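Local coordinates for conserved domain protein (PDB 2FI0), which is of unknown function but folds as a small, mainly helical single-chain domain of the DUF1858 family, at residues 9-14 and 51-56; 5-10 and 22-27. One frame throughout, in Å; residues are numbered along the deposited sequence.

How the contacts relate
The two contacts illustrate how one short strand can serve different neighbours along its length. Both start from strand 8-10 and share I9 and D10, yet their centres lie about 12 Å apart. Contact 1, nearer the centre of the chain, joins the strand's exit to the start of helix 52-59; it combines a backbone hydrogen bond, a bridging water and apolar packing. Contact 2 sets the strand's entry against the turn after helix 15-21 and depends on van der Waals packing of an imidazole and two aliphatic tips. Each is partly buried, with I9 turning different branches to the two partners: CG2 to L52, and CG1 and CD1 to the 22-27 segment.

Contact 1 (9-14 and 51-56); sequences IDVSIP and SLKQGS
V11 O, in the loop leaving strand 8-10, receives the backbone N-H of K53 at 3.0 Å. Beside this bond lies the tight part of the contact. V11 and L52 cross there at about a right angle, V11 CB sitting 3.9 Å from L52 CB. An extended chi2 (177°) carries L52 CD1 to within 4.0 Å of V11 CG1, and the same methyl meets I9 CG2. Buried S51 packs its CB close to the carbonyl oxygens of both V11 and I13, 3.1 Å from I13 O. A water links the backbones, donating to D10 O and I13 O and accepting from L52 N at 3.0 Å. At the helix start, S51 OG accepts Q54 N at 3.1 Å, nearly straight (172°), and S51 N returns a bond to Q54 OE1. The outer side is looser: K53 CE passes V11 CG2 at 4.1 Å, while NZ goes on to a salt bridge with D81 and a hydrogen bond to G79 O. There, exposed S12 gives both its N and OG to D10 OD1 from one face of the carboxylate, the N at 2.9 Å. The arrangement thus sets an Asx turn, within the type I turn of D10 to I13, against the capping box that begins helix 52-59.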
loop_
_atom_site.group_PDB
_atom_site.type_symbol
_atom_site.label_atom_id
_atom_site.label_comp_id
_atom_site.label_asym_id
_atom_site.label_seq_id
_atom_site.Cartn_x
_atom_site.Cartn_y
_atom_site.Cartn_z
ATOM N N ILE A 9 -4.250 1.907 -7.290
ATOM C CA ILE A 9 -3.974 1.183 -6.059
ATOM C C ILE A 9 -5.251 1.071 -5.241
ATOM O O ILE A 9 -5.900 2.060 -4.943
ATOM C CB ILE A 9 -2.842 1.846 -5.246
ATOM C CG1 ILE A 9 -1.529 1.681 -6.011
ATOM C CG2 ILE A 9 -2.749 1.221 -3.827
ATOM C CD1 ILE A 9 -0.349 2.425 -5.425
ATOM N N ASP A 10 -5.605 -0.161 -4.910
ATOM C CA ASP A 10 -6.780 -0.454 -4.117
ATOM C C ASP A 10 -6.304 -0.660 -2.671
ATOM O O ASP A 10 -5.499 -1.551 -2.393
ATOM C CB ASP A 10 -7.462 -1.706 -4.681
ATOM C CG ASP A 10 -8.843 -1.941 -4.096
ATOM O OD1 ASP A 10 -9.093 -1.515 -2.951
ATOM O OD2 ASP A 10 -9.679 -2.567 -4.787
ATOM N N VAL A 11 -6.786 0.181 -1.758
ATOM C CA VAL A 11 -6.344 0.113 -0.367
ATOM C C VAL A 11 -7.133 -0.944 0.408
ATOM O O VAL A 11 -6.888 -1.146 1.590
ATOM C CB VAL A 11 -6.416 1.506 0.354
ATOM C CG1 VAL A 11 -5.465 2.500 -0.292
ATOM C CG2 VAL A 11 -7.841 2.070 0.381
ATOM N N SER A 12 -8.077 -1.609 -0.260
ATOM C CA SER A 12 -8.926 -2.601 0.387
ATOM C C SER A 12 -8.530 -4.046 0.132
ATOM O O SER A 12 -9.188 -4.934 0.637
ATOM C CB SER A 12 -10.391 -2.403 -0.011
ATOM O OG SER A 12 -10.646 -2.884 -1.318
ATOM N N ILE A 13 -7.470 -4.283 -0.634
ATOM C CA ILE A 13 -6.992 -5.634 -0.929
ATOM C C ILE A 13 -5.660 -5.872 -0.188
ATOM O O ILE A 13 -5.024 -4.916 0.251
ATOM C CB ILE A 13 -6.828 -5.868 -2.471
ATOM C CG1 ILE A 13 -5.726 -4.982 -3.067
ATOM C CG2 ILE A 13 -8.158 -5.633 -3.202
ATOM C CD1 ILE A 13 -5.371 -5.337 -4.476
ATOM N N PRO A 14 -5.240 -7.144 -0.035
ATOM C CA PRO A 14 -3.990 -7.433 0.681
ATOM C C PRO A 14 -2.768 -6.694 0.137
ATOM O O PRO A 14 -2.607 -6.578 -1.065
ATOM C CB PRO A 14 -3.827 -8.956 0.516
ATOM C CG PRO A 14 -5.210 -9.457 0.326
ATOM C CD PRO A 14 -5.917 -8.381 -0.468
ATOM N N SER A 51 -4.543 -5.396 4.484
ATOM C CA SER A 51 -4.634 -4.406 3.414
ATOM C C SER A 51 -3.953 -3.112 3.835
ATOM O O SER A 51 -3.515 -2.977 4.985
ATOM C CB SER A 51 -6.099 -4.138 3.067
ATOM O OG SER A 51 -6.783 -3.554 4.150
ATOM N N LEU A 52 -3.855 -2.155 2.916
ATOM C CA LEU A 52 -3.322 -0.828 3.271
ATOM C C LEU A 52 -4.208 -0.128 4.284
ATOM O O LEU A 52 -3.728 0.584 5.162
ATOM C CB LEU A 52 -3.153 0.067 2.040
ATOM C CG LEU A 52 -2.008 -0.352 1.104
ATOM C CD1 LEU A 52 -1.975 0.551 -0.102
ATOM C CD2 LEU A 52 -0.679 -0.299 1.826
ATOM N N LYS A 53 -5.509 -0.332 4.153
ATOM C CA LYS A 53 -6.461 0.256 5.081
ATOM C C LYS A 53 -6.282 -0.339 6.488
ATOM O O LYS A 53 -6.185 0.396 7.454
ATOM C CB LYS A 53 -7.870 0.024 4.565
ATOM C CG LYS A 53 -8.910 0.846 5.240
ATOM C CD LYS A 53 -10.311 0.487 4.743
ATOM C CE LYS A 53 -10.490 0.769 3.276
ATOM N NZ LYS A 53 -11.928 0.727 2.922
ATOM N N GLN A 54 -6.226 -1.667 6.580
ATOM C CA GLN A 54 -5.984 -2.364 7.856
ATOM C C GLN A 54 -4.590 -2.047 8.411
ATOM O O GLN A 54 -4.429 -1.679 9.575
ATOM C CB GLN A 54 -6.146 -3.876 7.674
ATOM C CG GLN A 54 -7.586 -4.329 7.404
ATOM C CD GLN A 54 -7.686 -5.693 6.715
ATOM O OE1 GLN A 54 -6.783 -6.126 6.003
ATOM N NE2 GLN A 54 -8.810 -6.361 6.913
ATOM N N GLY A 55 -3.590 -2.173 7.555
ATOM C CA GLY A 55 -2.215 -1.884 7.908
ATOM C C GLY A 55 -1.960 -0.483 8.430
ATOM O O GLY A 55 -1.159 -0.308 9.347
ATOM N N SER A 56 -2.628 0.514 7.858
ATOM C CA SER A 56 -2.452 1.901 8.287
ATOM C C SER A 56 -2.919 2.124 9.730
ATOM O O SER A 56 -2.312 2.892 10.492
ATOM C CB SER A 56 -3.194 2.856 7.336
ATOM O OG SER A 56 -4.604 2.821 7.525
HETATM O O HOH W 1 -4.287 -2.588 -0.061
#

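Contact 2 (5-10 and 22-27); sequences MDNIID and HPEVLE
H22 O accepts the backbone N-H of V25 at 2.9 Å, a local bond that closes the turn after helix 15-21 and gathers on one short loop the two side chains that meet strand 8-10. H22 makes the larger contribution. Its CG stands beside the backbone N (chi1 -57°); the buried imidazole reaches to the backbone where N7 leads into the strand. NE2 of H22 lies 3.9 Å from N7 CA, while ND1 of H22 is 4.0 Å from I9 CG1; both neighbours meet the ring at a slant. These are van der Waals approaches, and the I9 and H22 side chains cross obliquely.

V25 supplies the second, purely apolar point of contact. It meets I9 tip to tip, with V25 CG2 3.6 Å from I9 CD1. On the valine, CG2 stands anti to the backbone N, and on the isoleucine an extended chi2 of 173° carries CD1 outward to meet it. Toward the exposed margin the fit is wider: N7 OD1 comes no nearer than 4.4 Å to E24 OE2, and that carboxylate oxygen is instead hydrogen-bonded to Y75 OH.

The same tyrosine touches N7, I9 and V25, so it adjoins both segments. L70 of helix 63-72 and V18 of helix 15-21 pack on the I9 and V25 pair, while the backbone of strand 8-10 pairs with the parallel strand 76-78 through bonds from I9 to E76 and I78, so the contact joins one strand of the two-stranded sheet to the turn after helix 15-21, with helix 63-72 packing alongside.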
loop_
_atom_site.group_PDB
_atom_site.type_symbol
_atom_site.label_atom_id
_atom_site.label_comp_id
_atom_site.label_asym_id
_atom_site.label_seq_id
_atom_site.Cartn_x
_atom_site.Cartn_y
_atom_site.Cartn_z
ATOM N N MET A 5 -5.852 4.753 -16.219
ATOM C CA MET A 5 -5.769 3.424 -16.801
ATOM C C MET A 5 -4.745 2.563 -16.065
ATOM O O MET A 5 -4.964 1.378 -15.825
ATOM C CB MET A 5 -5.365 3.559 -18.266
ATOM C CG MET A 5 -5.671 2.341 -19.124
ATOM S SD MET A 5 -7.420 1.960 -19.308
ATOM C CE MET A 5 -8.167 3.570 -19.565
ATOM N N ASP A 6 -3.624 3.182 -15.718
ATOM C CA ASP A 6 -2.523 2.504 -15.075
ATOM C C ASP A 6 -2.330 3.115 -13.688
ATOM O O ASP A 6 -2.888 4.178 -13.371
ATOM C CB ASP A 6 -1.255 2.673 -15.936
ATOM C CG ASP A 6 -1.463 2.241 -17.384
ATOM O OD1 ASP A 6 -2.270 1.308 -17.615
ATOM O OD2 ASP A 6 -0.815 2.811 -18.303
ATOM N N ASN A 7 -1.546 2.436 -12.867
ATOM C CA ASN A 7 -1.143 2.962 -11.563
ATOM C C ASN A 7 -2.312 3.186 -10.587
ATOM O O ASN A 7 -2.333 4.138 -9.834
ATOM C CB ASN A 7 -0.271 4.225 -11.744
ATOM C CG ASN A 7 1.032 3.936 -12.506
ATOM O OD1 ASN A 7 1.874 3.157 -12.054
ATOM N ND2 ASN A 7 1.176 4.539 -13.689
ATOM N N ILE A 8 -3.261 2.255 -10.592
ATOM C CA ILE A 8 -4.404 2.277 -9.690
ATOM C C ILE A 8 -4.065 1.380 -8.497
ATOM O O ILE A 8 -3.631 0.243 -8.681
ATOM C CB ILE A 8 -5.685 1.779 -10.412
ATOM C CG1 ILE A 8 -6.061 2.740 -11.544
ATOM C CG2 ILE A 8 -6.843 1.608 -9.440
ATOM C CD1 ILE A 8 -6.988 2.117 -12.559
ATOM N N ILE A 9 -4.250 1.907 -7.290
ATOM C CA ILE A 9 -3.974 1.183 -6.059
ATOM C C ILE A 9 -5.251 1.071 -5.241
ATOM O O ILE A 9 -5.900 2.060 -4.943
ATOM C CB ILE A 9 -2.842 1.846 -5.246
ATOM C CG1 ILE A 9 -1.529 1.681 -6.011
ATOM C CG2 ILE A 9 -2.749 1.221 -3.827
ATOM C CD1 ILE A 9 -0.349 2.425 -5.425
ATOM N N ASP A 10 -5.605 -0.161 -4.910
ATOM C CA ASP A 10 -6.780 -0.454 -4.117
ATOM C C ASP A 10 -6.304 -0.660 -2.671
ATOM O O ASP A 10 -5.499 -1.551 -2.393
ATOM C CB ASP A 10 -7.462 -1.706 -4.681
ATOM C CG ASP A 10 -8.843 -1.941 -4.096
ATOM O OD1 ASP A 10 -9.093 -1.515 -2.951
ATOM O OD2 ASP A 10 -9.679 -2.567 -4.787
ATOM N N HIS A 22 2.358 -3.703 -8.486
ATOM C CA HIS A 22 3.157 -2.479 -8.581
ATOM C C HIS A 22 4.464 -2.575 -7.777
ATOM O O HIS A 22 4.552 -1.985 -6.693
ATOM C CB HIS A 22 2.350 -1.290 -8.045
ATOM C CG HIS A 22 1.033 -1.082 -8.726
ATOM N ND1 HIS A 22 -0.164 -1.436 -8.142
ATOM C CD2 HIS A 22 0.721 -0.546 -9.931
ATOM C CE1 HIS A 22 -1.156 -1.126 -8.957
ATOM N NE2 HIS A 22 -0.648 -0.578 -10.046
ATOM N N PRO A 23 5.482 -3.308 -8.292
ATOM C CA PRO A 23 6.739 -3.470 -7.530
ATOM C C PRO A 23 7.376 -2.140 -7.099
ATOM O O PRO A 23 7.927 -2.045 -6.009
ATOM C CB PRO A 23 7.661 -4.244 -8.491
ATOM C CG PRO A 23 6.763 -4.876 -9.508
ATOM C CD PRO A 23 5.491 -4.051 -9.564
ATOM N N GLU A 24 7.257 -1.123 -7.944
ATOM C CA GLU A 24 7.785 0.230 -7.665
ATOM C C GLU A 24 7.144 0.928 -6.457
ATOM O O GLU A 24 7.719 1.876 -5.911
ATOM C CB GLU A 24 7.604 1.171 -8.871
ATOM C CG GLU A 24 7.203 0.512 -10.205
ATOM C CD GLU A 24 5.715 0.097 -10.259
ATOM O OE1 GLU A 24 5.454 -1.013 -10.807
ATOM O OE2 GLU A 24 4.829 0.867 -9.770
ATOM N N VAL A 25 5.949 0.505 -6.058
ATOM C CA VAL A 25 5.274 1.150 -4.933
ATOM C C VAL A 25 5.860 0.729 -3.578
ATOM O O VAL A 25 5.639 1.414 -2.588
ATOM C CB VAL A 25 3.740 0.917 -4.965
ATOM C CG1 VAL A 25 3.366 -0.410 -4.330
ATOM C CG2 VAL A 25 2.998 2.080 -4.273
ATOM N N LEU A 26 6.623 -0.370 -3.536
ATOM C CA LEU A 26 7.191 -0.859 -2.269
ATOM C C LEU A 26 8.070 0.196 -1.577
ATOM O O LEU A 26 7.962 0.407 -0.373
ATOM C CB LEU A 26 7.980 -2.158 -2.483
ATOM C CG LEU A 26 8.574 -2.829 -1.236
ATOM C CD1 LEU A 26 7.486 -3.123 -0.207
ATOM C CD2 LEU A 26 9.323 -4.096 -1.612
ATOM N N GLU A 27 8.912 0.870 -2.354
ATOM C CA GLU A 27 9.792 1.933 -1.852
ATOM C C GLU A 27 9.011 3.067 -1.162
ATOM O O GLU A 27 9.509 3.710 -0.225
ATOM C CB GLU A 27 10.599 2.507 -3.017
ATOM C CG GLU A 27 11.550 3.642 -2.650
ATOM C CD GLU A 27 12.270 4.230 -3.861
ATOM O OE1 GLU A 27 11.622 4.402 -4.922
ATOM O OE2 GLU A 27 13.480 4.530 -3.740
#